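PDB 1OHU: apoptosis regulator ced-9 from Caenorhabditis elegans, which restrains programmed cell death by sequestering the cell-death activator ced-4, which is released when egl-1 binds to ced-9 and inhibits it. Local coordinates for residues T22-Q27 with V114-M119; D84-V89 with I105-F110. The protein carries 3 engineered substitutions. One frame throughout, in Å; residues are numbered along the deposited sequence.

Contact 1: T22-Q27 with V114-M119; sequences THRIRQ and VAAKMM
The predicted BH4 motif meets the C-terminal end of helix 101-118 here, with I25 packed on A115, A116 and M119 and R24 reaching A116 with NH1. The helical segments 22-27 and 114-118 pass at 8.5 Å between axes with a signed crossing angle of -50°. The nearest CA atoms across the segments are those of I25 and A116, 4.7 Å apart, a separation that the single methyl of alanine permits. I25 supplies most of the buried surface from its side. Its CG1 lies anti to the carbonyl carbon (chi1 -70°), and the extended chi2 carries CD1 across the interface, where it rests 4.1 Å from A115 CB. I25 CG1 comes equally near the backbone N of A116. M119, a selenomethionine and the first residue to leave helical geometry, bends at chi2 and crosses the isoleucine at about a right angle; its CG sits 3.7 Å from I25 CG2. The modelled position of M119 CE against I25 CD1 is too close to be reliable, so the packing is better judged from CG. At the other flank, R24 NH1 stands 3.7 Å from A116 CB, an oblique approach without a polar bond. The charge of R24 is met instead by E57 of helix 44-71, through a salt bridge at NE. W32 touches both I25 and M119, while V128 at the start of helix 128-144 touches A115 and M119. This is helix-helix packing through an alanine-lined surface, by which the N-terminal BH4 helix joins the helical bundle of the Bcl-2 fold.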
ATOM      1  N   THR A  22       1.389  -3.669   8.497  1.00 23.93           N
ATOM      2  CA  THR A  22       1.256  -4.582   9.628  1.00 24.62           C
ATOM      3  C   THR A  22       0.677  -5.938   9.201  1.00 24.63           C
ATOM      4  O   THR A  22       1.188  -6.992   9.579  1.00 24.07           O
ATOM      5  CB  THR A  22       0.352  -3.964  10.701  1.00 25.05           C
ATOM      6  OG1 THR A  22       0.911  -2.716  11.123  1.00 26.03           O
ATOM      7  CG2 THR A  22       0.226  -4.883  11.889  1.00 22.96           C
ATOM      8  N   HIS A  23      -0.385  -5.896   8.404  1.00 26.82           N
ATOM      9  CA  HIS A  23      -1.051  -7.098   7.926  1.00 26.90           C
ATOM     10  C   HIS A  23      -0.186  -7.924   6.976  1.00 25.99           C
ATOM     11  O   HIS A  23      -0.108  -9.148   7.099  1.00 27.85           O
ATOM     12  CB  HIS A  23      -2.357  -6.721   7.230  1.00 27.05           C
ATOM     13  CG  HIS A  23      -2.986  -7.852   6.481  1.00 30.05           C
ATOM     14  ND1 HIS A  23      -3.571  -8.929   7.113  1.00 31.88           N
ATOM     15  CD2 HIS A  23      -3.079  -8.096   5.153  1.00 30.01           C
ATOM     16  CE1 HIS A  23      -3.997  -9.789   6.204  1.00 30.85           C
ATOM     17  NE2 HIS A  23      -3.709  -9.308   5.007  1.00 29.21           N
ATOM     18  N   ARG A  24       0.468  -7.264   6.028  1.00 25.13           N
ATOM     19  CA  ARG A  24       1.304  -7.989   5.084  1.00 25.67           C
ATOM     20  C   ARG A  24       2.512  -8.620   5.775  1.00 25.63           C
ATOM     21  O   ARG A  24       2.929  -9.728   5.432  1.00 25.07           O
ATOM     22  CB  ARG A  24       1.760  -7.069   3.946  1.00 23.39           C
ATOM     23  CG  ARG A  24       2.524  -7.814   2.852  1.00 22.44           C
ATOM     24  CD  ARG A  24       1.725  -8.995   2.310  1.00 20.21           C
ATOM     25  NE  ARG A  24       2.486  -9.760   1.320  1.00 23.60           N
ATOM     26  CZ  ARG A  24       3.460 -10.618   1.612  1.00 23.38           C
ATOM     27  NH1 ARG A  24       3.809 -10.845   2.871  1.00 23.16           N
ATOM     28  NH2 ARG A  24       4.097 -11.245   0.636  1.00 24.78           N
ATOM     29  N   ILE A  25       3.068  -7.918   6.754  1.00 24.98           N
ATOM     30  CA  ILE A  25       4.210  -8.434   7.495  1.00 24.80           C
ATOM     31  C   ILE A  25       3.781  -9.631   8.350  1.00 25.63           C
ATOM     32  O   ILE A  25       4.511 -10.611   8.466  1.00 24.84           O
ATOM     33  CB  ILE A  25       4.799  -7.351   8.407  1.00 24.37           C
ATOM     34  CG1 ILE A  25       5.470  -6.271   7.546  1.00 24.15           C
ATOM     35  CG2 ILE A  25       5.769  -7.975   9.406  1.00 23.96           C
ATOM     36  CD1 ILE A  25       5.962  -5.066   8.338  1.00 24.21           C
ATOM     37  N   ARG A  26       2.600  -9.547   8.956  1.00 28.01           N
ATOM     38  CA  ARG A  26       2.108 -10.653   9.778  1.00 30.09           C
ATOM     39  C   ARG A  26       1.779 -11.838   8.881  1.00 31.20           C
ATOM     40  O   ARG A  26       1.878 -12.986   9.297  1.00 31.58           O
ATOM     41  CB  ARG A  26       0.873 -10.223  10.571  1.00 29.26           C
ATOM     42  CG  ARG A  26       1.208  -9.359  11.770  1.00 28.25           C
ATOM     43  CD  ARG A  26      -0.026  -8.815  12.473  1.00 27.05           C
ATOM     44  NE  ARG A  26       0.358  -8.153  13.723  1.00 25.59           N
ATOM     45  CZ  ARG A  26      -0.427  -7.356  14.442  1.00 25.74           C
ATOM     46  NH1 ARG A  26      -1.673  -7.093  14.048  1.00 23.49           N
ATOM     47  NH2 ARG A  26       0.034  -6.826  15.569  1.00 22.47           N
ATOM     48  N   GLN A  27       1.403 -11.545   7.638  1.00 34.30           N
ATOM     49  CA  GLN A  27       1.065 -12.576   6.668  1.00 35.48           C
ATOM     50  C   GLN A  27       2.312 -13.406   6.381  1.00 35.99           C
ATOM     51  O   GLN A  27       2.231 -14.567   5.982  1.00 35.46           O
ATOM     52  CB  GLN A  27       0.558 -11.927   5.381  1.00 38.45           C
ATOM     53  CG  GLN A  27      -0.673 -12.593   4.796  1.00 44.15           C
ATOM     54  CD  GLN A  27      -1.772 -12.777   5.830  1.00 45.67           C
ATOM     55  OE1 GLN A  27      -2.091 -11.854   6.583  1.00 47.26           O
ATOM     56  NE2 GLN A  27      -2.357 -13.970   5.869  1.00 47.38           N
ATOM     57  N   VAL A 114       7.361  -5.115   0.033  1.00 21.26           N
ATOM     58  CA  VAL A 114       8.770  -4.833   0.296  1.00 21.80           C
ATOM     59  C   VAL A 114       9.070  -4.822   1.799  1.00 20.25           C
ATOM     60  O   VAL A 114      10.093  -5.333   2.238  1.00 23.00           O
ATOM     61  CB  VAL A 114       9.178  -3.473  -0.295  1.00 21.73           C
ATOM     62  CG1 VAL A 114      10.675  -3.269  -0.125  1.00 25.00           C
ATOM     63  CG2 VAL A 114       8.800  -3.421  -1.765  1.00 25.87           C
ATOM     64  N   ALA A 115       8.181  -4.223   2.579  1.00 19.03           N
ATOM     65  CA  ALA A 115       8.359  -4.174   4.026  1.00 18.94           C
ATOM     66  C   ALA A 115       8.539  -5.596   4.550  1.00 19.27           C
ATOM     67  O   ALA A 115       9.432  -5.861   5.348  1.00 21.52           O
ATOM     68  CB  ALA A 115       7.151  -3.525   4.678  1.00 15.33           C
ATOM     69  N   ALA A 116       7.694  -6.515   4.088  1.00 19.18           N
ATOM     70  CA  ALA A 116       7.788  -7.908   4.524  1.00 21.10           C
ATOM     71  C   ALA A 116       9.136  -8.540   4.160  1.00 21.90           C
ATOM     72  O   ALA A 116       9.598  -9.448   4.845  1.00 24.03           O
ATOM     73  CB  ALA A 116       6.651  -8.718   3.929  1.00 21.98           C
ATOM     74  N   LYS A 117       9.760  -8.071   3.082  1.00 23.25           N
ATOM     75  CA  LYS A 117      11.065  -8.594   2.673  1.00 27.10           C
ATOM     76  C   LYS A 117      12.166  -7.995   3.539  1.00 28.64           C
ATOM     77  O   LYS A 117      13.208  -8.605   3.729  1.00 31.37           O
ATOM     78  CB  LYS A 117      11.382  -8.242   1.213  1.00 27.22           C
ATOM     79  CG  LYS A 117      10.807  -9.163   0.152  1.00 27.55           C
ATOM     80  CD  LYS A 117      11.440  -8.826  -1.206  1.00 30.46           C
ATOM     81  CE  LYS A 117      10.839  -9.631  -2.346  1.00 34.67           C
ATOM     82  NZ  LYS A 117      11.154 -11.079  -2.259  1.00 36.21           N
HETATM   83  N   MSE A 118      11.924  -6.791   4.047  1.00 29.25           N
HETATM   84  CA  MSE A 118      12.891  -6.070   4.874  1.00 30.55           C
HETATM   85  C   MSE A 118      12.852  -6.486   6.339  1.00 29.99           C
HETATM   86  O   MSE A 118      13.845  -6.358   7.059  1.00 28.87           O
HETATM   87  CB  MSE A 118      12.627  -4.567   4.777  1.00 28.48           C
HETATM   88  CG  MSE A 118      12.719  -4.008   3.359  1.00 33.63           C
HETATM   89 SE   MSE A 118      12.093  -2.186   3.281  1.00 36.99          SE
HETATM   90  CE  MSE A 118      13.773  -1.309   3.605  1.00 39.03           C
HETATM   91  N   MSE A 119      11.697  -6.963   6.784  1.00 29.35           N
HETATM   92  CA  MSE A 119      11.560  -7.395   8.167  1.00 29.34           C
HETATM   93  C   MSE A 119      12.528  -8.530   8.511  1.00 28.41           C
HETATM   94  O   MSE A 119      12.759  -9.450   7.716  1.00 30.00           O
HETATM   95  CB  MSE A 119      10.124  -7.837   8.444  1.00 28.96           C
HETATM   96  CG  MSE A 119       9.135  -6.704   8.576  1.00 30.51           C
HETATM   97 SE   MSE A 119       9.354  -5.737  10.215  1.00 36.15          SE
HETATM   98  CE  MSE A 119       8.648  -4.067   9.708  1.00 33.58           C
TER

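Contact 2: D84-V89 with I105-F110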
ATOM      1  N   ASP A  84      11.699   6.666  -8.285  1.00 31.78           N
ATOM      2  CA  ASP A  84      12.134   6.117  -9.566  1.00 30.15           C
ATOM      3  C   ASP A  84      11.615   4.689  -9.737  1.00 29.84           C
ATOM      4  O   ASP A  84      11.205   4.295 -10.832  1.00 27.36           O
ATOM      5  CB  ASP A  84      13.664   6.069  -9.671  1.00 32.22           C
ATOM      6  CG  ASP A  84      14.315   7.437  -9.590  1.00 32.95           C
ATOM      7  OD1 ASP A  84      13.701   8.430 -10.029  1.00 27.85           O
ATOM      8  OD2 ASP A  84      15.464   7.503  -9.099  1.00 37.91           O
ATOM      9  N   VAL A  85      11.650   3.917  -8.648  1.00 27.42           N
ATOM     10  CA  VAL A  85      11.227   2.516  -8.666  1.00 27.55           C
ATOM     11  C   VAL A  85       9.724   2.315  -8.753  1.00 27.91           C
ATOM     12  O   VAL A  85       9.250   1.388  -9.407  1.00 28.17           O
ATOM     13  CB  VAL A  85      11.745   1.762  -7.408  1.00 25.12           C
ATOM     14  CG1 VAL A  85      11.064   0.400  -7.274  1.00 23.50           C
ATOM     15  CG2 VAL A  85      13.246   1.578  -7.501  1.00 26.94           C
ATOM     16  N   VAL A  86       8.995   3.203  -8.096  1.00 29.57           N
ATOM     17  CA  VAL A  86       7.540   3.161  -8.004  1.00 32.80           C
ATOM     18  C   VAL A  86       6.783   3.919  -9.106  1.00 35.73           C
ATOM     19  O   VAL A  86       5.559   3.825  -9.211  1.00 35.34           O
ATOM     20  CB  VAL A  86       7.141   3.700  -6.607  1.00 33.30           C
ATOM     21  CG1 VAL A  86       5.860   4.501  -6.671  1.00 32.93           C
ATOM     22  CG2 VAL A  86       7.037   2.535  -5.629  1.00 31.27           C
ATOM     23  N   ARG A  87       7.521   4.657  -9.923  1.00 39.05           N
ATOM     24  CA  ARG A  87       6.939   5.446 -11.003  1.00 43.28           C
ATOM     25  C   ARG A  87       5.840   4.739 -11.811  1.00 43.17           C
ATOM     26  O   ARG A  87       4.784   5.323 -12.059  1.00 44.83           O
ATOM     27  CB  ARG A  87       8.049   5.917 -11.951  1.00 46.97           C
ATOM     28  CG  ARG A  87       7.588   6.858 -13.060  1.00 52.24           C
ATOM     29  CD  ARG A  87       8.716   7.123 -14.051  1.00 57.91           C
ATOM     30  NE  ARG A  87       8.298   7.978 -15.164  1.00 64.47           N
ATOM     31  CZ  ARG A  87       9.065   8.271 -16.215  1.00 66.71           C
ATOM     32  NH1 ARG A  87      10.295   7.777 -16.298  1.00 68.46           N
ATOM     33  NH2 ARG A  87       8.605   9.056 -17.185  1.00 66.40           N
ATOM     34  N   THR A  88       6.073   3.488 -12.204  1.00 41.22           N
ATOM     35  CA  THR A  88       5.095   2.765 -13.016  1.00 39.08           C
ATOM     36  C   THR A  88       4.201   1.752 -12.296  1.00 39.37           C
ATOM     37  O   THR A  88       3.427   1.047 -12.939  1.00 38.19           O
ATOM     38  CB  THR A  88       5.788   2.047 -14.203  1.00 36.69           C
ATOM     39  OG1 THR A  88       6.550   0.933 -13.722  1.00 33.04           O
ATOM     40  CG2 THR A  88       6.721   3.008 -14.926  1.00 34.39           C
ATOM     41  N   VAL A  89       4.299   1.677 -10.973  1.00 40.71           N
ATOM     42  CA  VAL A  89       3.465   0.749 -10.217  1.00 42.12           C
ATOM     43  C   VAL A  89       1.997   1.086 -10.478  1.00 45.15           C
ATOM     44  O   VAL A  89       1.589   2.241 -10.371  1.00 45.19           O
ATOM     45  CB  VAL A  89       3.760   0.837  -8.701  1.00 41.48           C
ATOM     46  CG1 VAL A  89       2.765  -0.003  -7.919  1.00 39.65           C
ATOM     47  CG2 VAL A  89       5.178   0.353  -8.426  1.00 38.73           C
ATOM     48  N   ILE A 105      -3.779   1.264  -4.828  1.00 40.28           N
ATOM     49  CA  ILE A 105      -3.702  -0.103  -4.334  1.00 37.99           C
ATOM     50  C   ILE A 105      -2.329  -0.712  -4.593  1.00 36.37           C
ATOM     51  O   ILE A 105      -1.771  -1.394  -3.738  1.00 37.92           O
ATOM     52  CB  ILE A 105      -4.778  -0.969  -5.028  1.00 37.61           C
ATOM     53  CG1 ILE A 105      -6.167  -0.442  -4.661  1.00 37.64           C
ATOM     54  CG2 ILE A 105      -4.619  -2.432  -4.643  1.00 36.95           C
ATOM     55  CD1 ILE A 105      -7.286  -1.096  -5.432  1.00 39.65           C
ATOM     56  N   GLY A 106      -1.795  -0.462  -5.782  1.00 35.28           N
ATOM     57  CA  GLY A 106      -0.498  -1.000  -6.142  1.00 33.36           C
ATOM     58  C   GLY A 106       0.618  -0.451  -5.284  1.00 32.37           C
ATOM     59  O   GLY A 106       1.523  -1.187  -4.894  1.00 31.86           O
ATOM     60  N   LEU A 107       0.561   0.846  -4.987  1.00 31.20           N
ATOM     61  CA  LEU A 107       1.590   1.477  -4.159  1.00 28.58           C
ATOM     62  C   LEU A 107       1.596   0.920  -2.734  1.00 28.00           C
ATOM     63  O   LEU A 107       2.660   0.638  -2.176  1.00 25.35           O
ATOM     64  CB  LEU A 107       1.386   2.995  -4.123  1.00 27.47           C
ATOM     65  CG  LEU A 107       1.608   3.727  -5.447  1.00 26.80           C
ATOM     66  CD1 LEU A 107       1.276   5.197  -5.282  1.00 26.96           C
ATOM     67  CD2 LEU A 107       3.042   3.554  -5.894  1.00 27.69           C
ATOM     68  N   ILE A 108       0.410   0.771  -2.149  1.00 26.04           N
ATOM     69  CA  ILE A 108       0.299   0.240  -0.795  1.00 27.50           C
ATOM     70  C   ILE A 108       0.685  -1.241  -0.804  1.00 25.60           C
ATOM     71  O   ILE A 108       1.447  -1.699   0.049  1.00 23.69           O
ATOM     72  CB  ILE A 108      -1.139   0.399  -0.243  1.00 28.71           C
ATOM     73  CG1 ILE A 108      -1.465   1.884  -0.061  1.00 30.92           C
ATOM     74  CG2 ILE A 108      -1.274  -0.324   1.084  1.00 29.09           C
ATOM     75  CD1 ILE A 108      -2.823   2.158   0.560  1.00 30.54           C
ATOM     76  N   SER A 109       0.167  -1.976  -1.787  1.00 23.19           N
ATOM     77  CA  SER A 109       0.457  -3.395  -1.920  1.00 22.96           C
ATOM     78  C   SER A 109       1.965  -3.619  -2.042  1.00 22.02           C
ATOM     79  O   SER A 109       2.537  -4.475  -1.361  1.00 21.16           O
ATOM     80  CB  SER A 109      -0.243  -3.972  -3.158  1.00 22.25           C
ATOM     81  OG  SER A 109      -0.075  -5.382  -3.212  1.00 22.47           O
ATOM     82  N   PHE A 110       2.603  -2.845  -2.912  1.00 21.95           N
ATOM     83  CA  PHE A 110       4.039  -2.960  -3.127  1.00 22.65           C
ATOM     84  C   PHE A 110       4.807  -2.604  -1.857  1.00 22.53           C
ATOM     85  O   PHE A 110       5.786  -3.256  -1.518  1.00 24.65           O
ATOM     86  CB  PHE A 110       4.483  -2.038  -4.259  1.00 23.49           C
ATOM     87  CG  PHE A 110       5.960  -2.090  -4.528  1.00 25.27           C
ATOM     88  CD1 PHE A 110       6.565  -3.286  -4.898  1.00 22.87           C
ATOM     89  CD2 PHE A 110       6.752  -0.956  -4.367  1.00 23.77           C
ATOM     90  CE1 PHE A 110       7.946  -3.356  -5.100  1.00 26.40           C
ATOM     91  CE2 PHE A 110       8.127  -1.013  -4.565  1.00 23.46           C
ATOM     92  CZ  PHE A 110       8.728  -2.216  -4.931  1.00 24.82           C
TER
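V86 packs between L107 and F110, crossing the first at about a right angle and the second obliquely, while V89 lies on G106 and L107. The two methyls of V86 are divided between its partners: CG1 is directed to the leucine, although its modelled separation from L107 CD2 is too short to be trusted, and CG2 lies 3.7 Å from F110 CD2. V86 CG2 is almost as near the adjoining ring atom, F110 CE2, at 3.9 Å. The phenyl group reaches this place because F110 CG is anti to the backbone N (chi1 179°), which sends the ring out from the helix toward segment 84-89. V85 adds a lighter touch farther along the same ring, with V85 CG1 4.2 Å from F110 CZ.

V89 addresses the helix backbone directly. Its CG1, anti to the backbone N, comes within 3.4 Å of the carbonyl carbon of G106, and V89 CB lies 4.0 Å from L107 CD2. The CA atoms of V89 and G106 are the nearest across the segments, at 5.9 Å. G106 has no side chain, and V89 CG1 lies directly on its carbonyl group. A type I beta turn from V86 to V89, closed by V89 N to V86 O at 3.1 Å, brings both valines onto the helix.

Residues 105-110 belong to the predicted BH1 motif, and the contact is plain apolar packing within the helical bundle of the Bcl-2 fold. F110 also meets F64 of helix 44-71 edge-to-face and is touched by F67, while L107 packs on F138 and I139 of helix 128-144. Residues 85-89, in the last part of helix 79-86 and the turn from V86 to V89, thus pack on helix 101-118, which is itself flanked by those two helices.

How the contacts relate
Contacts 1 and 2 share helix 101-118 but use successive parts of it: residues 105-110, within the predicted BH1 motif, receive segment 84-89, and residues 114-119 receive the BH4 segment 22-27. Their centres lie about 16 Å apart, and apart from adjoining in sequence the two contacts do not touch. In chain order contact 2 is nested inside the longer loop closed by contact 1. Helices 44-71 and 128-144 also border both, so the evidence points to one shared bundle with two separate apolar interfaces. Contact 2 lies about 8 Å from the chain centre and contact 1 about 11 Å, centre to centre.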